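Local coordinates for transcriptional regulator, Crp/Fnr family (Eubacterium rectale ATCC 33656, PDB 3DV8), which probably regulates transcription as a dimer, coupling a cyclic nucleotide-binding-type effector domain to a helix-turn-helix domain that would bind DNA, at residues R56-S61 with T94-K99; T68-F73 with S134-L139; V31-I36 with E98-L103; G46-K51 with L79-C84; N39-C44 with Q90-I95. All coordinates share one frame; numbering follows the deposited sequence.

How the contacts relate
From the N terminus, contact 3 starts first: the turn after strand 27-31 meets the start of strand 101-107, closing a loop of 61 residues. Contact 5 lies within that loop and joins the end of strand 36-39 to residues 90-95. Contact 4 lies within both and sets strand 46-50 against residues 79-84, mostly a 3-10 segment. Contact 1 pairs strands 55-60 and 94-97. It crosses contact 4, and its second segment overlaps those of contacts 3 and 5. Contact 2 crosses the other four and packs strand 66-72 on helix 119-145. The Cys-44 to Cys-84 disulfide joins contacts 4 and 5. Arg-71 and Glu-98 form a salt bridge between contacts 2 and 1.

Contact 1 of 5, residues R56-S61 with T94-K99; sequences RTYILS and TIEAEK
Arg-56, Tyr-58, Thr-94 and Glu-96 share one face of an antiparallel strand pair. Arg-56 with Glu-96 and Tyr-58 with Thr-94 are hydrogen-bonded pairs. Thr-57 with Ile-95, between them, is a non-hydrogen-bonded pair on the other face. Tyr-58 N gives to Thr-94 O at 2.8 Å, and Thr-94 N gives to Tyr-58 O at 2.7 Å.

The Tyr-58 ring is covered on both faces. CG lies between the backbone N and the carbonyl carbon (chi1 66°), which starts the ring on its way over the neighbouring strand. Thr-94 CB sits over one face, 3.9 Å from the ring centroid, in a CH-pi contact. Arg-56 NH1 lies over the centre of the opposite face. Tyr-58 OH reaches Glu-96 OE1 at 2.8 Å, a possible, weak hydrogen bond. The second oxygen, Glu-96 OE2, meets Arg-56 NH1 at 3.3 Å. It comes in at the edge of the guanidinium, near its plane, as a long salt bridge. Glu-98 crosses Arg-56 at about a right angle near its CB, with Glu-98 CG 3.7 Å from Arg-56 CB.

Arg-56 also bonds to Thr-68 through NE and to Glu-66 through NH1, and its side chain touches helix 172-179. Glu-98 turns its carboxylate to Gln-54 and Arg-71. The arginine charge is thus probably well balanced at the border between the effector domain and the helix-turn-helix domain.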
# COMPACT_ATOMS: atom_id res chain seq x y z
N ARG A 56 -12.78 -1.72 10.85
CA ARG A 56 -12.12 -0.61 10.20
C ARG A 56 -10.61 -0.60 10.51
O ARG A 56 -10.22 -0.42 11.67
CB ARG A 56 -12.75 0.67 10.73
CG ARG A 56 -12.24 1.95 10.11
CD ARG A 56 -12.14 3.05 11.15
NE ARG A 56 -11.45 4.22 10.62
CZ ARG A 56 -10.99 5.24 11.33
NH1 ARG A 56 -11.05 5.23 12.66
NH2 ARG A 56 -10.39 6.24 10.71
N THR A 57 -9.79 -0.80 9.46
CA THR A 57 -8.33 -0.74 9.57
C THR A 57 -7.91 0.69 9.22
O THR A 57 -8.26 1.19 8.17
CB THR A 57 -7.64 -1.75 8.67
OG1 THR A 57 -8.04 -3.05 9.09
CG2 THR A 57 -6.10 -1.63 8.78
N TYR A 58 -7.18 1.33 10.13
CA TYR A 58 -6.71 2.70 9.94
C TYR A 58 -5.33 2.94 10.55
O TYR A 58 -4.78 2.09 11.28
CB TYR A 58 -7.74 3.69 10.49
CG TYR A 58 -7.98 3.68 12.01
CD1 TYR A 58 -8.67 2.63 12.63
CD2 TYR A 58 -7.57 4.76 12.80
CE1 TYR A 58 -8.92 2.64 14.02
CE2 TYR A 58 -7.80 4.77 14.19
CZ TYR A 58 -8.48 3.71 14.79
OH TYR A 58 -8.71 3.74 16.14
N ILE A 59 -4.77 4.11 10.23
CA ILE A 59 -3.49 4.53 10.76
C ILE A 59 -3.67 5.87 11.45
O ILE A 59 -4.54 6.65 11.08
CB ILE A 59 -2.37 4.54 9.68
CG1 ILE A 59 -2.67 5.49 8.51
CG2 ILE A 59 -2.15 3.11 9.18
CD1 ILE A 59 -1.54 5.60 7.50
N LEU A 60 -2.85 6.11 12.47
CA LEU A 60 -2.87 7.31 13.29
C LEU A 60 -1.54 8.03 13.18
O LEU A 60 -0.49 7.38 13.29
CB LEU A 60 -3.12 6.93 14.76
CG LEU A 60 -4.56 6.86 15.29
CD1 LEU A 60 -4.64 5.95 16.50
CD2 LEU A 60 -5.07 8.26 15.63
N SER A 61 -1.57 9.34 12.99
CA SER A 61 -0.35 10.15 13.03
C SER A 61 -0.04 10.35 14.51
O SER A 61 -0.92 10.18 15.38
CB SER A 61 -0.52 11.53 12.35
OG SER A 61 -1.12 12.51 13.18
N THR A 94 -4.23 0.22 13.18
CA THR A 94 -5.22 0.08 14.24
C THR A 94 -6.49 -0.49 13.59
O THR A 94 -6.92 -0.01 12.54
CB THR A 94 -5.47 1.40 14.99
OG1 THR A 94 -4.23 1.83 15.58
CG2 THR A 94 -6.52 1.24 16.10
N ILE A 95 -7.05 -1.54 14.20
CA ILE A 95 -8.28 -2.20 13.71
C ILE A 95 -9.31 -2.10 14.83
O ILE A 95 -9.01 -2.43 15.99
CB ILE A 95 -8.06 -3.68 13.33
CG1 ILE A 95 -6.83 -3.84 12.41
CG2 ILE A 95 -9.30 -4.22 12.63
CD1 ILE A 95 -6.41 -5.27 12.17
N GLU A 96 -10.51 -1.61 14.48
CA GLU A 96 -11.60 -1.46 15.45
C GLU A 96 -12.96 -1.82 14.85
O GLU A 96 -13.13 -1.76 13.62
CB GLU A 96 -11.63 -0.02 15.98
CG GLU A 96 -12.05 1.03 14.96
CD GLU A 96 -12.01 2.46 15.48
OE1 GLU A 96 -11.35 2.73 16.50
OE2 GLU A 96 -12.65 3.32 14.84
N ALA A 97 -13.92 -2.16 15.72
CA ALA A 97 -15.29 -2.51 15.31
C ALA A 97 -16.13 -1.25 15.08
O ALA A 97 -16.34 -0.46 16.01
CB ALA A 97 -15.95 -3.40 16.38
N GLU A 98 -16.61 -1.05 13.85
CA GLU A 98 -17.52 0.07 13.52
C GLU A 98 -18.98 -0.22 13.87
O GLU A 98 -19.77 0.72 14.01
CB GLU A 98 -17.43 0.46 12.05
CG GLU A 98 -16.22 1.25 11.74
CD GLU A 98 -16.25 1.76 10.33
OE1 GLU A 98 -16.34 0.93 9.38
OE2 GLU A 98 -16.16 3.00 10.18
N LYS A 99 -19.34 -1.50 13.91
CA LYS A 99 -20.64 -1.98 14.36
C LYS A 99 -20.32 -3.17 15.26
O LYS A 99 -19.16 -3.63 15.27
CB LYS A 99 -21.49 -2.41 13.18
CG LYS A 99 -21.86 -1.26 12.25
CD LYS A 99 -22.79 -1.74 11.14
CE LYS A 99 -23.35 -0.60 10.33
NZ LYS A 99 -22.32 0.07 9.54

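Contact 2 of 5, residues T68-F73 with S134-L139; sequences TLYRLF and SDVMWL
Leu-69 and Val-136 bring the two backbones nearest, their CA atoms 5.9 Å apart. The axes of strand 68-72 and helix 134-139 approach to 7.6 Å, and their directions differ by 134°. The strand is irregular here. Leu-69 and Tyr-70 both face Thr-57, which makes a classic beta bulge. No hydrogen bond crosses the contact, so it is held by packing.

Leu-139 does much of the touching. Its CD2 methyl lies 3.7 Å from Leu-69 CA and also rests against the carbonyl oxygen of Thr-68. The side chains of Leu-69 and Leu-139 cross at about a right angle, with Leu-69 CD2 to Leu-139 CD2 at 4.0 Å. One turn earlier on the helix, Val-136 CG2 lies 4.2 Å from Leu-69 CB. The same methyl stands at the edge of the Tyr-70 ring, 4.4 Å from Tyr-70 CD2. Asp-135 crosses Tyr-70 near its root, with OD2 3.9 Å from Tyr-70 CB. That OD2 also has a long, weak ion pair with Arg-132.

In the dimer, Leu-69 and Val-136 both pack on selenomethionine Met-137 of the second subunit. The strand thus reaches the coiled helix pair that is the usual dimer interface of Crp/Fnr proteins. Strand 66-72 is an outer strand of its sheet within this chain and lies between strand 55-60, its partner, and helix 119-145.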
# COMPACT_ATOMS: atom_id res chain seq x y z
N THR A 68 -8.67 6.00 7.03
CA THR A 68 -9.07 4.59 6.87
C THR A 68 -8.35 3.96 5.67
O THR A 68 -8.40 4.51 4.56
CB THR A 68 -10.61 4.43 6.64
OG1 THR A 68 -11.31 4.97 7.77
CG2 THR A 68 -11.02 2.97 6.44
N LEU A 69 -7.68 2.83 5.89
CA LEU A 69 -7.02 2.09 4.83
C LEU A 69 -8.07 1.27 4.07
O LEU A 69 -8.14 1.32 2.84
CB LEU A 69 -5.90 1.21 5.38
CG LEU A 69 -4.77 1.94 6.12
CD1 LEU A 69 -3.69 0.94 6.50
CD2 LEU A 69 -4.15 3.06 5.29
N TYR A 70 -8.87 0.51 4.80
CA TYR A 70 -9.94 -0.31 4.22
C TYR A 70 -10.89 -0.75 5.31
O TYR A 70 -10.60 -0.60 6.51
CB TYR A 70 -9.35 -1.55 3.52
CG TYR A 70 -8.46 -2.40 4.42
CD1 TYR A 70 -9.00 -3.41 5.22
CD2 TYR A 70 -7.07 -2.16 4.48
CE1 TYR A 70 -8.20 -4.17 6.07
CE2 TYR A 70 -6.25 -2.93 5.32
CZ TYR A 70 -6.82 -3.92 6.12
OH TYR A 70 -6.03 -4.69 6.94
N ARG A 71 -12.02 -1.31 4.89
CA ARG A 71 -13.02 -1.89 5.77
C ARG A 71 -13.20 -3.38 5.47
O ARG A 71 -13.06 -3.81 4.32
CB ARG A 71 -14.35 -1.15 5.62
CG ARG A 71 -14.41 0.19 6.33
CD ARG A 71 -15.63 0.97 5.85
NE ARG A 71 -16.11 2.00 6.77
CZ ARG A 71 -17.05 2.91 6.47
NH1 ARG A 71 -17.56 3.02 5.24
NH2 ARG A 71 -17.45 3.77 7.40
N LEU A 72 -13.48 -4.14 6.53
CA LEU A 72 -13.76 -5.57 6.45
C LEU A 72 -15.23 -5.76 6.89
O LEU A 72 -15.65 -5.20 7.90
CB LEU A 72 -12.80 -6.35 7.35
CG LEU A 72 -11.30 -6.21 7.09
CD1 LEU A 72 -10.55 -6.99 8.14
CD2 LEU A 72 -10.90 -6.68 5.69
N PHE A 73 -15.98 -6.55 6.11
CA PHE A 73 -17.42 -6.83 6.35
C PHE A 73 -17.63 -8.33 6.63
O PHE A 73 -16.66 -9.05 6.85
CB PHE A 73 -18.22 -6.37 5.12
CG PHE A 73 -18.05 -4.92 4.82
CD1 PHE A 73 -18.81 -3.96 5.50
CD2 PHE A 73 -17.13 -4.50 3.85
CE1 PHE A 73 -18.67 -2.60 5.22
CE2 PHE A 73 -16.97 -3.13 3.56
CZ PHE A 73 -17.74 -2.17 4.24
N SER A 134 -3.88 -4.22 -2.73
CA SER A 134 -4.71 -3.60 -3.77
C SER A 134 -5.67 -2.55 -3.19
O SER A 134 -5.81 -1.48 -3.79
CB SER A 134 -5.49 -4.65 -4.58
OG SER A 134 -4.63 -5.61 -5.17
N ASP A 135 -6.30 -2.82 -2.03
CA ASP A 135 -7.19 -1.85 -1.34
C ASP A 135 -6.44 -0.55 -1.04
O ASP A 135 -6.91 0.55 -1.35
CB ASP A 135 -7.73 -2.39 0.01
CG ASP A 135 -8.68 -3.58 -0.14
OD1 ASP A 135 -9.29 -3.75 -1.21
OD2 ASP A 135 -8.85 -4.33 0.85
N VAL A 136 -5.26 -0.69 -0.43
CA VAL A 136 -4.38 0.44 -0.13
C VAL A 136 -3.88 1.17 -1.40
O VAL A 136 -3.68 2.38 -1.37
CB VAL A 136 -3.21 -0.01 0.79
CG1 VAL A 136 -2.18 1.07 0.92
CG2 VAL A 136 -3.75 -0.41 2.17
N MSE A 137 -3.70 0.45 -2.50
CA MSE A 137 -3.31 1.09 -3.79
C MSE A 137 -4.44 1.91 -4.42
O MSE A 137 -4.16 2.91 -5.08
CB MSE A 137 -2.73 0.08 -4.77
CG MSE A 137 -1.37 -0.45 -4.35
SE MSE A 137 0.06 0.81 -4.65
CE MSE A 137 -0.20 1.86 -3.24
N TRP A 138 -5.70 1.46 -4.24
CA TRP A 138 -6.86 2.25 -4.66
C TRP A 138 -6.92 3.54 -3.83
O TRP A 138 -7.26 4.60 -4.37
CB TRP A 138 -8.18 1.46 -4.55
CG TRP A 138 -9.40 2.34 -4.67
CD1 TRP A 138 -9.95 2.84 -5.83
CD2 TRP A 138 -10.21 2.83 -3.59
NE1 TRP A 138 -11.05 3.62 -5.53
CE2 TRP A 138 -11.24 3.63 -4.17
CE3 TRP A 138 -10.17 2.68 -2.19
CZ2 TRP A 138 -12.22 4.27 -3.38
CZ3 TRP A 138 -11.15 3.33 -1.40
CH2 TRP A 138 -12.16 4.11 -2.01
N LEU A 139 -6.57 3.44 -2.54
CA LEU A 139 -6.50 4.59 -1.64
C LEU A 139 -5.43 5.60 -2.09
O LEU A 139 -5.73 6.79 -2.08
CB LEU A 139 -6.29 4.16 -0.19
CG LEU A 139 -6.34 5.26 0.89
CD1 LEU A 139 -7.61 6.07 0.82
CD2 LEU A 139 -6.19 4.64 2.24

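Contact 3 of 5, residues V31-I36 with E98-L103; sequences VKKGTI and EKDTDL
Val-31 and Thr-101 pair at a corner of the beta roll, where the chain passes between its two sheets. They form an antiparallel hydrogen-bonded pair. Val-31 N to Thr-101 O and Thr-101 N to Val-31 O are both 2.7 Å, and both bonds are nearly straight. On the same face Val-31 CG2 meets Leu-103 CD1 at 3.5 Å, the two side chains crossing obliquely.

Beyond Val-31 the chain makes a type II beta turn from Lys-32 to Thr-35, with Gly-34 at positive phi. Lys-32 O takes both Thr-35 N and Thr-35 OG1, which arrive from the same face of its plane. The turn joins strand 27-31 to strand 36-39. Residues 98-100 make the matching passage from strand 94-97 to strand 101-107. Both passages lead from one sheet of the beta roll to the other, within the cyclic nucleotide-binding domain.

Side chains tie the two passages together. Asp-100 OD1 accepts from Lys-33 N at 2.9 Å, on the anti side of the carboxylate. Lys-33 lays its CB 3.7 Å from Lys-99 CA. A bend at chi3 (-78°) puts Lys-33 CE against Glu-98 O. Lys-33 NZ lies 3.3 Å from Glu-98 O, a weak bond. Thr-101 OG1 braces the 98-103 segment itself. It gives to Lys-99 O at 2.8 Å from above the carbonyl plane, and also bonds to Gln-54 N. The side chain of Lys-99 turns to Gln-54 and reaches Glu-163 of helix 148-163.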
# COMPACT_ATOMS: atom_id res chain seq x y z
N VAL A 31 -17.69 -8.51 19.71
CA VAL A 31 -17.00 -7.23 19.92
C VAL A 31 -17.99 -6.08 19.73
O VAL A 31 -18.60 -5.99 18.67
CB VAL A 31 -15.84 -7.08 18.88
CG1 VAL A 31 -15.01 -5.85 19.17
CG2 VAL A 31 -14.94 -8.31 18.91
N LYS A 32 -18.17 -5.24 20.75
CA LYS A 32 -19.08 -4.08 20.64
C LYS A 32 -18.43 -2.97 19.81
O LYS A 32 -17.19 -2.89 19.74
CB LYS A 32 -19.52 -3.55 22.02
CG LYS A 32 -20.36 -4.54 22.81
CD LYS A 32 -21.01 -3.92 24.03
CE LYS A 32 -21.83 -4.96 24.81
NZ LYS A 32 -22.72 -4.36 25.86
N LYS A 33 -19.26 -2.12 19.20
CA LYS A 33 -18.77 -1.04 18.35
C LYS A 33 -17.96 -0.03 19.13
O LYS A 33 -18.33 0.32 20.24
CB LYS A 33 -19.89 -0.34 17.55
CG LYS A 33 -20.83 0.59 18.29
CD LYS A 33 -21.86 1.20 17.33
CE LYS A 33 -21.29 2.33 16.49
NZ LYS A 33 -22.19 2.58 15.32
N GLY A 34 -16.86 0.43 18.55
CA GLY A 34 -15.92 1.34 19.20
C GLY A 34 -14.75 0.63 19.88
O GLY A 34 -13.84 1.32 20.36
N THR A 35 -14.77 -0.71 19.93
CA THR A 35 -13.67 -1.47 20.54
C THR A 35 -12.52 -1.59 19.53
O THR A 35 -12.73 -1.96 18.37
CB THR A 35 -14.07 -2.91 20.93
OG1 THR A 35 -15.24 -2.90 21.76
CG2 THR A 35 -12.93 -3.62 21.67
N ILE A 36 -11.31 -1.27 20.00
CA ILE A 36 -10.08 -1.45 19.24
C ILE A 36 -9.70 -2.93 19.52
O ILE A 36 -9.56 -3.31 20.68
CB ILE A 36 -8.97 -0.45 19.69
CG1 ILE A 36 -9.47 0.99 19.47
CG2 ILE A 36 -7.66 -0.71 18.95
CD1 ILE A 36 -8.46 2.10 19.78
N GLU A 98 -16.61 -1.05 13.85
CA GLU A 98 -17.52 0.07 13.52
C GLU A 98 -18.98 -0.22 13.87
O GLU A 98 -19.77 0.72 14.01
CB GLU A 98 -17.43 0.46 12.05
CG GLU A 98 -16.22 1.25 11.74
CD GLU A 98 -16.25 1.76 10.33
OE1 GLU A 98 -16.34 0.93 9.38
OE2 GLU A 98 -16.16 3.00 10.18
N LYS A 99 -19.34 -1.50 13.91
CA LYS A 99 -20.64 -1.98 14.36
C LYS A 99 -20.32 -3.17 15.26
O LYS A 99 -19.16 -3.63 15.27
CB LYS A 99 -21.49 -2.41 13.18
CG LYS A 99 -21.86 -1.26 12.25
CD LYS A 99 -22.79 -1.74 11.14
CE LYS A 99 -23.35 -0.60 10.33
NZ LYS A 99 -22.32 0.07 9.54
N ASP A 100 -21.31 -3.63 16.03
CA ASP A 100 -21.13 -4.82 16.90
C ASP A 100 -20.78 -5.98 15.99
O ASP A 100 -21.52 -6.23 15.03
CB ASP A 100 -22.40 -5.16 17.69
CG ASP A 100 -22.69 -4.17 18.80
OD1 ASP A 100 -21.95 -3.18 18.98
OD2 ASP A 100 -23.69 -4.41 19.51
N THR A 101 -19.67 -6.66 16.27
CA THR A 101 -19.17 -7.71 15.38
C THR A 101 -18.91 -9.06 16.06
O THR A 101 -18.34 -9.12 17.15
CB THR A 101 -17.88 -7.23 14.68
OG1 THR A 101 -18.14 -5.96 14.07
CG2 THR A 101 -17.43 -8.22 13.62
N ASP A 102 -19.36 -10.13 15.40
CA ASP A 102 -19.11 -11.51 15.82
C ASP A 102 -17.93 -12.02 14.99
O ASP A 102 -18.03 -12.11 13.77
CB ASP A 102 -20.34 -12.39 15.57
CG ASP A 102 -21.49 -12.03 16.46
OD1 ASP A 102 -21.27 -11.88 17.68
OD2 ASP A 102 -22.63 -11.94 15.95
N LEU A 103 -16.83 -12.34 15.69
CA LEU A 103 -15.59 -12.81 15.08
C LEU A 103 -15.20 -14.20 15.58
O LEU A 103 -15.62 -14.64 16.65
CB LEU A 103 -14.40 -11.90 15.48
CG LEU A 103 -14.29 -10.42 15.13
CD1 LEU A 103 -15.41 -9.62 15.75
CD2 LEU A 103 -12.96 -9.90 15.65

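Contact 4 of 5, residues G46-K51 with L79-C84; sequences GLLLVK and LLSASC
Ser-81 OG gives a hydrogen bond to Gly-46 O at 2.7 Å, the one polar link between the two segments. OG stands between the backbone N and the carbonyl carbon of its own residue (chi1 47°). It approaches 17° from the plane of the Gly-46 carbonyl. Leu-48 lies against the same hydroxyl, with CG 3.4 Å from Ser-81 OG.

The next contacts are apolar. Ala-82 CB sits against the Gly-46 backbone, 3.6 Å from its carbonyl carbon. It also meets Leu-47 CD1 at 3.7 Å. The other methyl, Leu-47 CD2, reaches Leu-79 CD1 at 4.2 Å.

Further out, the 3-10 segment at 80-84 holds its own shape. Ala-82 N bonds to Leu-79 O at 2.9 Å, and Ser-83 OG gives to Leu-80 O at 2.7 Å. Leu-79 packs on Leu-128 and Met-129 of helix 119-145, and Leu-48 on Leu-103 and Ile-105. Cys-84 is joined to Cys-44 by a disulfide.

A short helical segment after a strand of the roll is typical of cyclic nucleotide-binding domains. In relatives such as CRP, this place holds the phosphate-binding cassette. Whether this protein binds a nucleotide there remains open.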
# COMPACT_ATOMS: atom_id res chain seq x y z
N GLY A 46 -4.37 -12.65 16.30
CA GLY A 46 -4.46 -13.67 15.26
C GLY A 46 -5.28 -13.21 14.07
O GLY A 46 -5.66 -12.04 14.01
N LEU A 47 -5.53 -14.13 13.14
CA LEU A 47 -6.37 -13.83 11.97
C LEU A 47 -7.82 -13.80 12.45
O LEU A 47 -8.19 -14.62 13.28
CB LEU A 47 -6.21 -14.85 10.84
CG LEU A 47 -4.91 -14.75 10.03
CD1 LEU A 47 -3.67 -15.25 10.78
CD2 LEU A 47 -5.07 -15.52 8.74
N LEU A 48 -8.59 -12.83 11.95
CA LEU A 48 -10.00 -12.65 12.34
C LEU A 48 -10.89 -12.99 11.15
O LEU A 48 -10.66 -12.48 10.06
CB LEU A 48 -10.29 -11.21 12.80
CG LEU A 48 -9.30 -10.53 13.76
CD1 LEU A 48 -9.64 -9.07 13.97
CD2 LEU A 48 -9.21 -11.27 15.08
N LEU A 49 -11.87 -13.87 11.36
CA LEU A 49 -12.88 -14.21 10.35
C LEU A 49 -14.16 -13.53 10.84
O LEU A 49 -14.67 -13.85 11.93
CB LEU A 49 -13.06 -15.73 10.22
CG LEU A 49 -14.04 -16.24 9.14
CD1 LEU A 49 -13.61 -15.81 7.73
CD2 LEU A 49 -14.19 -17.77 9.20
N VAL A 50 -14.65 -12.57 10.07
CA VAL A 50 -15.85 -11.82 10.42
C VAL A 50 -17.08 -12.66 10.07
O VAL A 50 -17.40 -12.84 8.90
CB VAL A 50 -15.88 -10.43 9.69
CG1 VAL A 50 -17.18 -9.68 9.98
CG2 VAL A 50 -14.66 -9.58 10.09
N LYS A 51 -17.74 -13.22 11.09
CA LYS A 51 -19.00 -13.95 10.89
C LYS A 51 -20.08 -12.93 10.50
O LYS A 51 -20.81 -13.13 9.52
CB LYS A 51 -19.45 -14.70 12.15
CG LYS A 51 -20.71 -15.58 11.93
CD LYS A 51 -21.32 -16.08 13.23
CE LYS A 51 -22.66 -16.75 12.98
NZ LYS A 51 -23.32 -17.15 14.24
N LEU A 79 -5.94 -10.15 8.16
CA LEU A 79 -4.58 -10.70 8.23
C LEU A 79 -3.69 -9.87 9.14
O LEU A 79 -2.93 -10.44 9.93
CB LEU A 79 -3.94 -10.76 6.83
CG LEU A 79 -2.50 -11.29 6.69
CD1 LEU A 79 -2.29 -12.62 7.41
CD2 LEU A 79 -2.14 -11.45 5.22
N LEU A 80 -3.81 -8.53 9.05
CA LEU A 80 -2.93 -7.58 9.77
C LEU A 80 -3.08 -7.53 11.30
O LEU A 80 -2.25 -6.91 11.98
CB LEU A 80 -3.00 -6.17 9.15
CG LEU A 80 -2.70 -6.08 7.64
CD1 LEU A 80 -2.83 -4.64 7.16
CD2 LEU A 80 -1.33 -6.66 7.27
N SER A 81 -4.13 -8.17 11.82
CA SER A 81 -4.31 -8.40 13.26
C SER A 81 -3.29 -9.46 13.78
O SER A 81 -3.12 -9.59 15.01
CB SER A 81 -5.75 -8.81 13.57
OG SER A 81 -6.17 -9.81 12.67
N ALA A 82 -2.69 -10.23 12.86
CA ALA A 82 -1.61 -11.18 13.15
C ALA A 82 -0.30 -10.75 12.44
O ALA A 82 0.51 -11.60 12.11
CB ALA A 82 -2.03 -12.59 12.70
N SER A 83 -0.07 -9.43 12.27
CA SER A 83 1.14 -8.86 11.57
C SER A 83 2.51 -9.36 12.05
O SER A 83 3.45 -9.47 11.25
CB SER A 83 1.15 -7.31 11.64
OG SER A 83 0.16 -6.73 10.82
N CYS A 84 2.62 -9.65 13.34
CA CYS A 84 3.86 -10.16 13.95
C CYS A 84 4.33 -11.52 13.40
O CYS A 84 5.51 -11.84 13.55
CB CYS A 84 3.71 -10.25 15.47
SG CYS A 84 2.72 -11.68 16.05

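Contact 5 of 5, residues N39-C44 with Q90-I95; sequences NGNMDC and QFEVTI
Gly-40 and Asn-41 give the two clear hydrogen bonds of this contact. The first is backbone to backbone: Gly-40 N to Val-93 O at 3.0 Å, with the donor tilted 34° from the carbonyl plane. Val-93 O also has a weak bond from His-38 ND1. The second is backbone to side chain: Asn-41 N to Glu-92 OE1 at 3.0 Å. It is nearly straight and meets the oxygen nearly along its C-O axis. The Asn-41 and Glu-92 side chains cross at about a right angle, with Asn-41 CG 3.4 Å from Glu-92 OE1. Asn-41 ND2 is close to that oxygen but not hydrogen-bonded to it.

A third polar pair is weak. Asn-39 and Thr-94 form an antiparallel non-hydrogen-bonded pair, and their side chains lie side by side, pointing the same way. Asn-39 OD1 lies 3.4 Å from Thr-94 OG1. This is a weak bond that is not settled, since the hydroxyl has another acceptor within reach.

The rest is packing. Glu-92 CB sits 3.6 Å from Gly-40 CA, and its extended chain carries the carboxylate on to Asn-41. Gly-40 has a positive phi of 58°, which favours glycine, as the chain turns off the strand.

The disulfide from Cys-44 to Cys-84 ties the turn to the 3-10 segment. Further along 90-95, the Phe-91 ring meets that of Phe-133 of the second subunit. The contact marks where the antiparallel pair of strands 36-39 and 94-97 frays into loops at the end of a sheet of the cupin-like beta roll.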
# COMPACT_ATOMS: atom_id res chain seq x y z
N ASN A 39 -4.08 -2.91 17.98
CA ASN A 39 -3.49 -1.58 18.14
C ASN A 39 -1.98 -1.64 17.90
O ASN A 39 -1.19 -1.57 18.84
CB ASN A 39 -3.84 -1.02 19.54
CG ASN A 39 -3.43 0.45 19.74
OD1 ASN A 39 -3.42 1.25 18.80
ND2 ASN A 39 -3.13 0.80 20.98
N GLY A 40 -1.62 -1.79 16.63
CA GLY A 40 -0.23 -1.84 16.18
C GLY A 40 0.58 -2.96 16.83
O GLY A 40 0.05 -4.06 17.02
N ASN A 41 1.82 -2.65 17.20
CA ASN A 41 2.74 -3.61 17.85
C ASN A 41 2.35 -4.05 19.27
O ASN A 41 2.96 -4.98 19.79
CB ASN A 41 4.18 -3.04 17.89
CG ASN A 41 4.78 -2.81 16.51
OD1 ASN A 41 4.35 -3.40 15.52
ND2 ASN A 41 5.79 -1.95 16.45
N MSE A 42 1.37 -3.38 19.89
CA MSE A 42 0.87 -3.74 21.22
C MSE A 42 0.23 -5.14 21.23
O MSE A 42 0.45 -5.90 22.17
CB MSE A 42 -0.19 -2.74 21.73
CG MSE A 42 0.20 -1.25 21.78
SE MSE A 42 1.83 -0.85 22.79
CE MSE A 42 3.27 -1.33 21.45
N ASP A 43 -0.52 -5.46 20.18
CA ASP A 43 -1.27 -6.72 20.05
C ASP A 43 -0.84 -7.56 18.85
O ASP A 43 -0.36 -7.04 17.84
CB ASP A 43 -2.76 -6.39 19.84
CG ASP A 43 -3.35 -5.62 21.01
OD1 ASP A 43 -3.38 -6.18 22.13
OD2 ASP A 43 -3.82 -4.47 20.80
N CYS A 44 -1.02 -8.87 18.98
CA CYS A 44 -0.83 -9.82 17.88
C CYS A 44 -1.70 -11.05 18.17
O CYS A 44 -1.21 -12.16 18.38
CB CYS A 44 0.63 -10.18 17.65
SG CYS A 44 0.77 -11.09 16.10
N GLN A 90 6.54 -4.06 8.30
CA GLN A 90 7.20 -3.04 9.13
C GLN A 90 6.40 -1.74 9.26
O GLN A 90 6.96 -0.65 9.30
CB GLN A 90 8.64 -2.82 8.61
CG GLN A 90 9.56 -4.00 8.88
CD GLN A 90 9.84 -4.21 10.36
OE1 GLN A 90 10.05 -3.24 11.11
NE2 GLN A 90 9.83 -5.46 10.80
N PHE A 91 5.08 -1.89 9.33
CA PHE A 91 4.14 -0.78 9.55
C PHE A 91 3.07 -1.27 10.52
O PHE A 91 2.74 -2.47 10.55
CB PHE A 91 3.49 -0.28 8.25
CG PHE A 91 2.65 -1.31 7.53
CD1 PHE A 91 3.26 -2.28 6.73
CD2 PHE A 91 1.26 -1.29 7.63
CE1 PHE A 91 2.48 -3.24 6.03
CE2 PHE A 91 0.46 -2.24 6.94
CZ PHE A 91 1.08 -3.22 6.14
N GLU A 92 2.55 -0.34 11.31
CA GLU A 92 1.50 -0.66 12.26
C GLU A 92 0.16 -0.02 11.85
O GLU A 92 0.12 1.03 11.22
CB GLU A 92 1.92 -0.42 13.73
CG GLU A 92 2.92 0.68 13.99
CD GLU A 92 3.31 0.83 15.45
OE1 GLU A 92 2.93 -0.01 16.30
OE2 GLU A 92 4.00 1.83 15.75
N VAL A 93 -0.91 -0.75 12.16
CA VAL A 93 -2.28 -0.33 11.85
C VAL A 93 -3.15 -0.55 13.09
O VAL A 93 -2.81 -1.39 13.94
CB VAL A 93 -2.88 -1.14 10.65
CG1 VAL A 93 -2.03 -0.94 9.39
CG2 VAL A 93 -3.02 -2.64 10.98
N THR A 94 -4.23 0.22 13.18
CA THR A 94 -5.22 0.08 14.24
C THR A 94 -6.49 -0.49 13.59
O THR A 94 -6.92 -0.01 12.54
CB THR A 94 -5.47 1.40 14.99
OG1 THR A 94 -4.23 1.83 15.58
CG2 THR A 94 -6.52 1.24 16.10
N ILE A 95 -7.05 -1.54 14.20
CA ILE A 95 -8.28 -2.20 13.71
C ILE A 95 -9.31 -2.10 14.83
O ILE A 95 -9.01 -2.43 15.99
CB ILE A 95 -8.06 -3.68 13.33
CG1 ILE A 95 -6.83 -3.84 12.41
CG2 ILE A 95 -9.30 -4.22 12.63
CD1 ILE A 95 -6.41 -5.27 12.17